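Local atomic coordinates of hydrolase, HD family (Bacillus thuringiensis serovar konkukian, PDB entry 3DJB), a protein that binds a magnesium ion through the histidines and aspartates of an HD domain and is probably a metal-dependent hydrolase. Residues Leu145-Ile151 and Asp167-Asn171; Gly45-Ile51 and Ile113-Val118; Thr10-Val14 and Leu56-Val60. The protein carries 3 engineered substitutions. All blocks are in the same frame, centred on the assembly; numbering follows the deposited sequence.

Interaction 1: residues Leu145-Ile151 and Asp167-Asn171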
# COMPACT_ATOMS: atom_id res chain seq x y z
N LEU A 145 -8.13 9.08 2.60
CA LEU A 145 -8.03 8.65 1.22
C LEU A 145 -6.58 8.26 0.96
O LEU A 145 -5.74 8.30 1.86
CB LEU A 145 -8.42 9.80 0.29
CG LEU A 145 -9.30 10.86 0.94
CD1 LEU A 145 -9.40 12.03 -0.02
CD2 LEU A 145 -10.66 10.30 1.30
N MSE A 146 -6.29 7.87 -0.28
CA MSE A 146 -4.93 7.47 -0.63
C MSE A 146 -4.23 8.65 -1.30
O MSE A 146 -3.06 8.93 -1.02
CB MSE A 146 -4.97 6.31 -1.60
CG MSE A 146 -6.19 5.47 -1.46
SE MSE A 146 -6.00 3.83 -2.44
CE MSE A 146 -5.40 4.48 -4.15
N TYR A 147 -4.97 9.32 -2.18
CA TYR A 147 -4.49 10.49 -2.90
C TYR A 147 -5.64 11.45 -3.12
O TYR A 147 -6.80 11.05 -3.17
CB TYR A 147 -3.94 10.11 -4.26
CG TYR A 147 -3.49 11.32 -5.07
CD1 TYR A 147 -3.70 11.38 -6.44
CD2 TYR A 147 -2.79 12.37 -4.46
CE1 TYR A 147 -3.23 12.44 -7.19
CE2 TYR A 147 -2.32 13.44 -5.21
CZ TYR A 147 -2.54 13.47 -6.58
OH TYR A 147 -2.06 14.50 -7.34
N ASP A 148 -5.30 12.73 -3.27
CA ASP A 148 -6.28 13.78 -3.50
C ASP A 148 -5.58 14.99 -4.12
O ASP A 148 -4.75 15.62 -3.47
CB ASP A 148 -6.93 14.18 -2.19
CG ASP A 148 -8.20 14.98 -2.39
OD1 ASP A 148 -8.22 15.89 -3.24
OD2 ASP A 148 -9.19 14.70 -1.69
N PRO A 149 -5.91 15.34 -5.37
CA PRO A 149 -5.31 16.49 -6.07
C PRO A 149 -5.69 17.85 -5.47
O PRO A 149 -5.17 18.88 -5.88
CB PRO A 149 -5.82 16.32 -7.49
CG PRO A 149 -7.18 15.72 -7.28
CD PRO A 149 -6.90 14.67 -6.23
N THR A 150 -6.61 17.85 -4.51
CA THR A 150 -7.05 19.07 -3.84
C THR A 150 -6.15 19.36 -2.63
O THR A 150 -6.16 20.46 -2.07
CB THR A 150 -8.52 18.93 -3.36
OG1 THR A 150 -9.36 18.70 -4.49
CG2 THR A 150 -8.98 20.19 -2.62
N ILE A 151 -5.38 18.34 -2.23
CA ILE A 151 -4.47 18.44 -1.10
C ILE A 151 -3.05 18.05 -1.52
O ILE A 151 -2.62 16.91 -1.35
CB ILE A 151 -4.92 17.52 0.07
CG1 ILE A 151 -6.37 17.80 0.43
CG2 ILE A 151 -4.10 17.80 1.31
CD1 ILE A 151 -6.60 19.22 0.89
N ASP A 167 -5.45 15.44 4.21
CA ASP A 167 -4.22 14.75 4.57
C ASP A 167 -4.31 13.29 4.14
O ASP A 167 -4.65 12.41 4.94
CB ASP A 167 -3.98 14.88 6.09
CG ASP A 167 -5.24 14.63 6.92
OD1 ASP A 167 -5.18 14.81 8.16
OD2 ASP A 167 -6.29 14.24 6.34
N PRO A 168 -4.03 13.02 2.84
CA PRO A 168 -4.07 11.68 2.25
C PRO A 168 -2.79 10.89 2.49
O PRO A 168 -1.74 11.46 2.79
CB PRO A 168 -4.29 12.00 0.78
CG PRO A 168 -3.41 13.18 0.60
CD PRO A 168 -3.76 14.03 1.81
N SER A 169 -2.88 9.57 2.34
CA SER A 169 -1.75 8.69 2.55
C SER A 169 -0.58 8.90 1.62
O SER A 169 0.56 8.76 2.02
CB SER A 169 -2.18 7.23 2.45
OG SER A 169 -3.25 6.94 3.34
N LEU A 170 -0.86 9.21 0.36
CA LEU A 170 0.23 9.40 -0.60
C LEU A 170 1.11 10.57 -0.24
O LEU A 170 2.32 10.54 -0.49
CB LEU A 170 -0.31 9.61 -2.01
CG LEU A 170 0.79 9.58 -3.06
CD1 LEU A 170 0.87 8.20 -3.64
CD2 LEU A 170 0.49 10.57 -4.15
N ASN A 171 0.53 11.61 0.33
CA ASN A 171 1.31 12.79 0.69
C ASN A 171 2.36 12.47 1.75
O ASN A 171 3.49 12.95 1.68
CB ASN A 171 0.38 13.91 1.16
CG ASN A 171 -0.36 14.58 0.00
OD1 ASN A 171 -1.42 15.18 0.19
ND2 ASN A 171 0.21 14.49 -1.20

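Interaction 2: residues Gly45-Ile51 and Ile113-Val118. Engineered in segment 113-118: Leu-117 (natural residue Ile).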
# COMPACT_ATOMS: atom_id res chain seq x y z
N GLY A 45 31.78 -2.75 9.98
CA GLY A 45 32.54 -2.92 11.20
C GLY A 45 31.68 -2.87 12.46
O GLY A 45 30.55 -3.36 12.46
N GLY A 46 32.23 -2.30 13.53
CA GLY A 46 31.52 -2.20 14.80
C GLY A 46 31.31 -3.52 15.52
O GLY A 46 31.24 -4.59 14.90
N ASN A 47 31.17 -3.45 16.85
CA ASN A 47 30.97 -4.65 17.66
C ASN A 47 29.63 -5.35 17.48
O ASN A 47 28.63 -4.92 18.05
CB ASN A 47 31.10 -4.32 19.14
CG ASN A 47 31.08 -5.56 20.01
OD1 ASN A 47 30.55 -6.60 19.61
ND2 ASN A 47 31.65 -5.46 21.21
N ARG A 48 29.61 -6.45 16.73
CA ARG A 48 28.37 -7.19 16.50
C ARG A 48 27.51 -7.36 17.75
O ARG A 48 26.47 -6.71 17.87
CB ARG A 48 28.68 -8.55 15.89
CG ARG A 48 28.91 -8.48 14.38
CD ARG A 48 27.59 -8.63 13.65
NE ARG A 48 26.85 -9.80 14.15
CZ ARG A 48 26.70 -10.95 13.50
NH1 ARG A 48 27.22 -11.11 12.28
NH2 ARG A 48 26.04 -11.95 14.07
N PHE A 49 27.93 -8.20 18.68
CA PHE A 49 27.15 -8.40 19.90
C PHE A 49 26.45 -7.15 20.42
O PHE A 49 25.27 -7.18 20.74
CB PHE A 49 28.01 -8.93 21.02
CG PHE A 49 27.25 -9.24 22.26
CD1 PHE A 49 27.57 -8.61 23.46
CD2 PHE A 49 26.30 -10.26 22.26
CE1 PHE A 49 26.95 -9.00 24.66
CE2 PHE A 49 25.67 -10.65 23.45
CZ PHE A 49 26.00 -10.02 24.66
N ILE A 50 27.19 -6.06 20.54
CA ILE A 50 26.58 -4.84 21.03
C ILE A 50 25.50 -4.45 20.04
O ILE A 50 24.34 -4.31 20.42
CB ILE A 50 27.60 -3.67 21.22
CG1 ILE A 50 28.36 -3.85 22.54
CG2 ILE A 50 26.88 -2.34 21.29
CD1 ILE A 50 29.46 -2.85 22.75
N ILE A 51 25.87 -4.29 18.77
CA ILE A 51 24.90 -3.91 17.75
C ILE A 51 23.63 -4.75 17.87
O ILE A 51 22.52 -4.20 17.95
CB ILE A 51 25.50 -4.04 16.34
CG1 ILE A 51 26.62 -3.02 16.16
CG2 ILE A 51 24.43 -3.79 15.30
CD1 ILE A 51 27.35 -3.14 14.84
N ILE A 113 30.06 4.01 16.18
CA ILE A 113 29.72 3.23 15.00
C ILE A 113 28.66 2.16 15.25
O ILE A 113 27.76 1.99 14.42
CB ILE A 113 30.96 2.56 14.40
CG1 ILE A 113 30.53 1.74 13.17
CG2 ILE A 113 31.67 1.74 15.47
CD1 ILE A 113 31.60 0.88 12.57
N GLU A 114 28.76 1.45 16.38
CA GLU A 114 27.79 0.41 16.75
C GLU A 114 26.38 0.99 16.74
O GLU A 114 25.49 0.52 16.04
CB GLU A 114 28.07 -0.15 18.15
CG GLU A 114 29.17 -1.19 18.21
CD GLU A 114 30.55 -0.59 18.11
OE1 GLU A 114 31.52 -1.38 18.00
OE2 GLU A 114 30.68 0.65 18.16
N GLY A 115 26.18 2.02 17.56
CA GLY A 115 24.89 2.66 17.60
C GLY A 115 24.54 3.17 16.21
O GLY A 115 23.49 2.83 15.67
N LYS A 116 25.42 3.98 15.64
CA LYS A 116 25.18 4.54 14.31
C LYS A 116 24.57 3.50 13.39
O LYS A 116 23.64 3.81 12.64
CB LYS A 116 26.48 5.07 13.70
CG LYS A 116 26.39 6.52 13.18
CD LYS A 116 27.61 7.38 13.59
CE LYS A 116 28.88 7.03 12.79
NZ LYS A 116 30.11 7.75 13.26
N LEU A 117 25.06 2.26 13.45
CA LEU A 117 24.52 1.22 12.59
C LEU A 117 23.11 0.82 13.01
O LEU A 117 22.22 0.73 12.16
CB LEU A 117 25.44 -0.01 12.57
CG LEU A 117 26.55 -0.04 11.50
CD1 LEU A 117 27.51 -1.18 11.77
CD2 LEU A 117 25.92 -0.18 10.13
N VAL A 118 22.89 0.60 14.29
CA VAL A 118 21.56 0.21 14.75
C VAL A 118 20.54 1.24 14.24
O VAL A 118 19.48 0.88 13.71
CB VAL A 118 21.50 0.13 16.30
CG1 VAL A 118 20.09 -0.20 16.76
CG2 VAL A 118 22.46 -0.94 16.79

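Interaction 3: residues Thr10-Val14 and Leu56-Val60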
# COMPACT_ATOMS: atom_id res chain seq x y z
N THR A 10 17.90 -13.64 24.61
CA THR A 10 17.39 -12.28 24.64
C THR A 10 16.26 -12.21 23.57
O THR A 10 15.27 -11.50 23.76
CB THR A 10 18.57 -11.28 24.36
OG1 THR A 10 18.36 -10.05 25.07
CG2 THR A 10 18.71 -11.00 22.88
N ILE A 11 16.41 -12.98 22.49
CA ILE A 11 15.41 -13.06 21.41
C ILE A 11 14.15 -13.64 22.00
O ILE A 11 13.05 -13.49 21.47
CB ILE A 11 15.85 -14.02 20.27
CG1 ILE A 11 17.00 -13.41 19.49
CG2 ILE A 11 14.67 -14.34 19.34
CD1 ILE A 11 17.52 -14.29 18.39
N THR A 12 14.32 -14.34 23.11
CA THR A 12 13.19 -14.93 23.76
C THR A 12 12.67 -13.89 24.74
O THR A 12 11.47 -13.79 24.94
CB THR A 12 13.60 -16.21 24.50
OG1 THR A 12 14.10 -17.16 23.54
CG2 THR A 12 12.39 -16.80 25.22
N PHE A 13 13.58 -13.11 25.31
CA PHE A 13 13.18 -12.07 26.27
C PHE A 13 12.21 -11.05 25.67
O PHE A 13 11.23 -10.65 26.32
CB PHE A 13 14.41 -11.35 26.81
CG PHE A 13 14.10 -10.22 27.75
CD1 PHE A 13 14.28 -8.90 27.35
CD2 PHE A 13 13.64 -10.47 29.04
CE1 PHE A 13 14.02 -7.84 28.22
CE2 PHE A 13 13.37 -9.42 29.92
CZ PHE A 13 13.56 -8.09 29.50
N VAL A 14 12.48 -10.63 24.44
CA VAL A 14 11.62 -9.67 23.76
C VAL A 14 10.40 -10.39 23.23
O VAL A 14 9.28 -9.92 23.39
CB VAL A 14 12.38 -9.00 22.61
CG1 VAL A 14 11.47 -8.03 21.88
CG2 VAL A 14 13.59 -8.28 23.15
N LEU A 56 17.99 -5.26 19.24
CA LEU A 56 17.00 -6.17 19.79
C LEU A 56 16.25 -5.67 21.01
O LEU A 56 15.25 -6.27 21.39
CB LEU A 56 17.68 -7.48 20.16
CG LEU A 56 17.50 -8.72 19.28
CD1 LEU A 56 18.85 -9.22 18.76
CD2 LEU A 56 16.83 -9.82 20.11
N LEU A 57 16.71 -4.58 21.63
CA LEU A 57 16.03 -4.09 22.83
C LEU A 57 15.65 -2.60 22.82
O LEU A 57 15.13 -2.09 23.83
CB LEU A 57 16.90 -4.41 24.07
CG LEU A 57 17.14 -5.88 24.45
CD1 LEU A 57 18.24 -5.98 25.50
CD2 LEU A 57 15.86 -6.51 24.97
N HIS A 58 15.89 -1.92 21.69
CA HIS A 58 15.55 -0.49 21.56
C HIS A 58 14.06 -0.26 21.71
O HIS A 58 13.60 0.79 22.18
CB HIS A 58 16.04 0.08 20.19
CG HIS A 58 15.28 -0.43 18.99
ND1 HIS A 58 15.11 -1.77 18.70
CD2 HIS A 58 14.70 0.24 17.96
CE1 HIS A 58 14.47 -1.91 17.55
NE2 HIS A 58 14.21 -0.70 17.08
N ASP A 59 13.31 -1.27 21.32
CA ASP A 59 11.87 -1.23 21.38
C ASP A 59 11.29 -1.56 22.74
O ASP A 59 10.19 -1.11 23.07
CB ASP A 59 11.30 -2.17 20.32
CG ASP A 59 11.01 -1.47 19.01
OD1 ASP A 59 11.82 -0.63 18.58
OD2 ASP A 59 9.97 -1.77 18.40
N VAL A 60 12.01 -2.32 23.54
CA VAL A 60 11.52 -2.71 24.86
C VAL A 60 11.55 -1.58 25.87
O VAL A 60 10.92 -1.64 26.93
CB VAL A 60 12.30 -3.91 25.37
CG1 VAL A 60 11.84 -4.30 26.77
CG2 VAL A 60 12.07 -5.07 24.43

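Interaction 1: residues Leu145-Ile151 and Asp167-Asn171
Two irregular segments of an all-helical HD-family protein, both from the connection between helices 129-142 and 171-176, illustrate how a loop can be held by a few backbone bonds and finished by side chains. Leu-145 to Ile-151 ends in a type I beta turn, Asp-148 to Ile-151, in which Ile-151 N reaches Asp-148 O at 3.1 Å. The t rotamer of Asp-148 brings its OD1 within 2.8 Å of Thr-150 N, making an Asx turn, Asp-148 to Thr-150, that overlaps the beta turn. Across the segments, Leu-145 O accepts from Ser-169 N at 3.2 Å and, because Ser-169 adopts the m rotamer, also from Ser-169 OG at 3.2 Å. Pro-168, among the most covered residues here, fills the space between Tyr-147 and Ile-151: its CB lies 4.0 Å from Tyr-147 CA and its CD 3.8 Å from Ile-151 CG2. The CA-to-CB bond of Ile-151 points toward 167-171, but with chi1 and chi2 both m the end of the side chain leads away. Tyr-147, in the t rotamer, sets its CD2 3.8 Å from CD2 of Leu-170, also t at chi1, and its ring meets Trp-211 edge-to-face, so the pair continues into packing against helix 187-211. Met-146, a selenomethionine, directs its CB away from 167-171; its side chain packs on Phe-136 and Phe-207, and on Ile-130 of the second subunit. Its backbone nevertheless faces the partner segment, where Met-146 O accepts a short hydrogen bond from Leu-170 N at 2.6 Å.

Interaction 2: residues Gly45-Ile51 and Ile113-Val118
Within the HD domain, the start of helix 48-55 packs beside the first turns of helix 113-123, a helix-to-helix contact in which a glutamate reaches the N-terminal end of its neighbour. Gly-45 and Gly-46 approach first, Gly-46 N lying 3.4 Å from Ile-113 CD1. Both have positive phi, and a beta carbon on Gly-46 would point at the partner helix and be crowded by Ile-113 CD1 and Ile-51 CD1. Asn-47 follows at the N-cap position; its backbone amide, rather than its side chain, bonds to Glu-114. Arg-48 faces elsewhere and forms a salt bridge with Glu-52. Ile-50 then lays CG2 4.0 Å from Glu-114 CG, while Ile-51 spreads over the partner helix: its CD1 is 3.6 Å from CD1 of the engineered Leu-117, and its CG2 is 3.8 Å from CG2 of Val-118, whose side chain lies about 5 Å from that of the metal ligand His-58. Glu-114 provides the polar link, a very short hydrogen bond in which Asn-47 N lies 2.4 Å from Glu-114 OE1.

Interaction 3: residues Thr10-Val14 and Leu56-Val60
A regular helical turn, Thr-10 to Val-14, with Val-14 N bonded to Thr-10 O at 3.0 Å, faces a less regular segment, Leu-56 to Val-60, whose second part belongs to the short, weakly bonded helix 58-61. The backbones stay well apart, with CA atoms 7.3 Å apart for Ile-11 and Leu-56 and 7.0 Å for Val-14 and Val-60, so side chains fill the gap. Val-14, in the t rotamer, projects into it: its CG2 lies 3.4 Å from Leu-57 CD2 and 3.8 Å from Val-60 CG2. Leu-56 CD2 meets Thr-10 CG2 at 3.5 Å and Ile-11 CG1 at 3.6 Å. Leu-57 CD2 also sits at the edge of the Phe-13 ring, 3.7 Å from CD1, while that ring stacks with Trp-79, to which Thr-10 OG1 is hydrogen-bonded. No hydrogen bond crosses between the segments. The HD pair, His-58 and Asp-59, belongs to the magnesium site; the segment that carries these ligands is thus packed on helix 3-17 through apolar side chains, while His-58 and Asp-59 take no part.

How the interactions relate
Interactions 2 and 3 lie close together, centres 16 Å and nearest atoms about 5 Å apart, whereas interaction 1 is remote, its centre 38 Å from interaction 2 and 36 Å from interaction 3, on the opposite side of the chain's centre. Along the sequence the segments of interactions 3 and 2 alternate: 10-14, 45-51, 56-60, 113-118. Helix 48-55 is followed, after Leu-56 and Leu-57, by the short helix 58-61, so one stretch of chain serves both contacts and leads to the magnesium ligands His-58 and Asp-59; helix 113-123 supplies a further ligand, Asp-122. Interaction 1 follows later, between helices 129-142 and 171-176, away from the metal and beside the second subunit.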